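Purine nucleoside phosphorylase (Anopheles gambiae, PDB 2P4S) catalyses the phosphate-dependent cleavage of inosine, guanosine and their 2'-deoxy forms to free purine bases and pentose 1-phosphates in purine salvage, working as a homotrimer. Local coordinates at residues N200-A205 / G275-L280. Residues are numbered along the deposited sequence; the frame is centred on the assembly and turned at random.
With DIH (7-[[(3R,4R)-3-(hydroxymethyl)-4-oxidanyl-pyrrolidin-1-ium-1-yl]methyl]-3,5-dihydropyrrolo[3,2-d]pyrimidin-4-one), chain F; PO4 (phosphate ion), chain D.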
loop_
_atom_site.group_PDB
_atom_site.type_symbol
_atom_site.label_atom_id
_atom_site.label_comp_id
_atom_site.label_asym_id
_atom_site.label_seq_id
_atom_site.Cartn_x
_atom_site.Cartn_y
_atom_site.Cartn_z
ATOM N N ASN A 200 -16.556 11.558 -10.086
ATOM C CA ASN A 200 -16.625 11.193 -8.680
ATOM C C ASN A 200 -16.820 12.453 -7.866
ATOM O O ASN A 200 -16.730 13.567 -8.427
ATOM C CB ASN A 200 -15.354 10.420 -8.261
ATOM C CG ASN A 200 -14.096 11.216 -8.486
ATOM O OD1 ASN A 200 -13.931 12.318 -7.954
ATOM N ND2 ASN A 200 -13.205 10.680 -9.279
ATOM N N ALA A 201 -17.107 12.279 -6.571
ATOM C CA ALA A 201 -16.916 13.324 -5.578
ATOM C C ALA A 201 -15.482 13.277 -5.002
ATOM O O ALA A 201 -14.864 12.210 -4.952
ATOM C CB ALA A 201 -17.956 13.169 -4.435
ATOM N N ALA A 202 -14.953 14.418 -4.553
ATOM C CA ALA A 202 -13.634 14.435 -3.870
ATOM C C ALA A 202 -13.509 15.560 -2.851
ATOM O O ALA A 202 -14.264 16.572 -2.891
ATOM C CB ALA A 202 -12.453 14.498 -4.874
ATOM N N GLY A 203 -12.566 15.356 -1.932
ATOM C CA GLY A 203 -12.184 16.398 -0.976
ATOM C C GLY A 203 -11.156 17.270 -1.677
ATOM O O GLY A 203 -10.251 16.748 -2.349
ATOM N N GLY A 204 -11.301 18.591 -1.545
ATOM C CA GLY A 204 -10.309 19.529 -2.122
ATOM C C GLY A 204 -9.101 19.612 -1.189
ATOM O O GLY A 204 -9.220 20.145 -0.072
ATOM N N ALA A 205 -7.970 19.034 -1.609
ATOM C CA ALA A 205 -6.717 19.139 -0.833
ATOM C C ALA A 205 -5.987 20.428 -1.217
ATOM O O ALA A 205 -5.237 20.978 -0.437
ATOM C CB ALA A 205 -5.804 17.896 -1.044
ATOM N N GLY A 275 -6.425 19.212 -12.081
ATOM C CA GLY A 275 -5.319 18.768 -11.249
ATOM C C GLY A 275 -5.314 17.286 -11.034
ATOM O O GLY A 275 -5.801 16.536 -11.869
ATOM N N VAL A 276 -4.664 16.877 -9.942
ATOM C CA VAL A 276 -4.247 15.501 -9.725
ATOM C C VAL A 276 -5.157 14.861 -8.684
ATOM O O VAL A 276 -5.363 15.420 -7.580
ATOM C CB VAL A 276 -2.710 15.436 -9.338
ATOM C CG1 VAL A 276 -2.242 13.988 -8.993
ATOM C CG2 VAL A 276 -1.775 16.132 -10.460
ATOM N N TYR A 277 -5.650 13.643 -8.997
ATOM C CA TYR A 277 -6.643 12.954 -8.120
ATOM C C TYR A 277 -5.960 11.754 -7.508
ATOM O O TYR A 277 -5.058 11.213 -8.116
ATOM C CB TYR A 277 -7.871 12.561 -8.921
ATOM C CG TYR A 277 -8.824 11.618 -8.232
ATOM C CD1 TYR A 277 -9.893 12.109 -7.464
ATOM C CD2 TYR A 277 -8.721 10.223 -8.416
ATOM C CE1 TYR A 277 -10.794 11.250 -6.852
ATOM C CE2 TYR A 277 -9.627 9.353 -7.809
ATOM C CZ TYR A 277 -10.663 9.870 -7.041
ATOM O OH TYR A 277 -11.567 9.010 -6.455
ATOM N N THR A 278 -6.293 11.378 -6.275
ATOM C CA THR A 278 -5.787 10.090 -5.791
ATOM C C THR A 278 -6.972 9.296 -5.198
ATOM O O THR A 278 -7.909 9.921 -4.678
ATOM C CB THR A 278 -4.623 10.205 -4.792
ATOM O OG1 THR A 278 -4.002 8.917 -4.658
ATOM C CG2 THR A 278 -5.105 10.678 -3.395
ATOM N N CYS A 279 -6.890 7.971 -5.269
ATOM C CA CYS A 279 -7.889 7.043 -4.753
ATOM C C CYS A 279 -7.368 6.355 -3.483
ATOM O O CYS A 279 -6.464 5.513 -3.555
ATOM C CB CYS A 279 -8.226 5.989 -5.819
ATOM S SG CYS A 279 -9.372 4.686 -5.258
ATOM N N LEU A 280 -7.927 6.710 -2.328
ATOM C CA LEU A 280 -7.534 6.062 -1.056
ATOM C C LEU A 280 -8.538 4.943 -0.720
ATOM O O LEU A 280 -9.648 4.966 -1.194
ATOM C CB LEU A 280 -7.460 7.095 0.089
ATOM C CG LEU A 280 -6.659 8.388 -0.163
ATOM C CD1 LEU A 280 -6.551 9.224 1.084
ATOM C CD2 LEU A 280 -5.256 8.057 -0.661
HETATM O "O5'" DIH F . -18.886 10.482 1.416
HETATM C "C5'" DIH F . -18.015 9.344 1.259
HETATM C "C4'" DIH F . -18.042 8.982 -0.206
HETATM C "C6'" DIH F . -17.697 10.197 -1.097
HETATM C "C3'" DIH F . -17.013 7.910 -0.495
HETATM O "O3'" DIH F . -17.526 7.069 -1.530
HETATM C "C2'" DIH F . -15.838 8.682 -1.064
HETATM N "N1'" DIH F . -16.515 9.738 -1.881
HETATM C C10 DIH F . -15.539 10.737 -2.341
HETATM C C9 DIH F . -15.076 11.799 -1.367
HETATM C C8 DIH F . -15.709 13.053 -1.156
HETATM N N7 DIH F . -14.988 13.749 -0.234
HETATM C C5 DIH F . -13.920 13.009 0.163
HETATM C C6 DIH F . -12.768 13.247 1.078
HETATM O O6 DIH F . -12.640 14.350 1.754
HETATM N N1 DIH F . -11.878 12.236 1.165
HETATM C C2 DIH F . -11.991 11.059 0.477
HETATM N N3 DIH F . -12.996 10.824 -0.380
HETATM C C4 DIH F . -13.956 11.795 -0.543
HETATM P P PO4 D . -17.439 8.428 -5.333
HETATM O O1 PO4 D . -17.960 9.685 -5.953
HETATM O O2 PO4 D . -18.174 7.248 -5.969
HETATM O O3 PO4 D . -15.988 8.212 -5.554
HETATM O O4 PO4 D . -17.691 8.510 -3.857
HETATM O O HOH W 1 -13.862 9.641 -5.141
#
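The side-chain amide of Asn200 lies over one face of the Tyr277 ring, its plane tilted 25° from the ring plane, and Asn200 CG comes within 3.7 Å of Tyr277 CE1. The two side chains approach from opposite directions: the asparagine reaches across from strand 195-204, and with CG set between its own backbone N and carbonyl carbon (chi1 59°) its amide is carried over the ring face, while the tyrosine extends from strand 272-279. Apolar contact comes from Ala202, whose CB sits at the ring edge, near its plane, 4.1 Å from Tyr277 CE1. Ser324 of strand 319-329 touches both Ala202 and Tyr277, and Ile217 of strand 214-221 packs on Asn200 and the tyrosine.

No direct hydrogen bond joins the two segments; a water links them instead. It lies in the plane of the Tyr277 ring and accepts from Tyr277 OH at 2.7 Å, then donates to Ala201 O at 2.8 Å and to phosphate O3 at 2.6 Å. The same hydroxyl is hydrogen-bonded to the backbone N of Ser305, so the ring is tied at its polar end to a phosphate-binding residue.

Ala201 N donates directly to phosphate O1 at 2.8 Å, in a nearly straight bond (171°), and Ser118, Arg169 and Ser305 add further bonds to the ion. On the inhibitor side, Ala201 O approaches DIH C10 at 3.1 Å, and the backbone of Ala202 and Gly203 runs beside DIH N7. Tyr277 thus belongs to a second shell behind the adjacent phosphate and nucleoside sites of a trimeric PNP/MTAP-family phosphorylase.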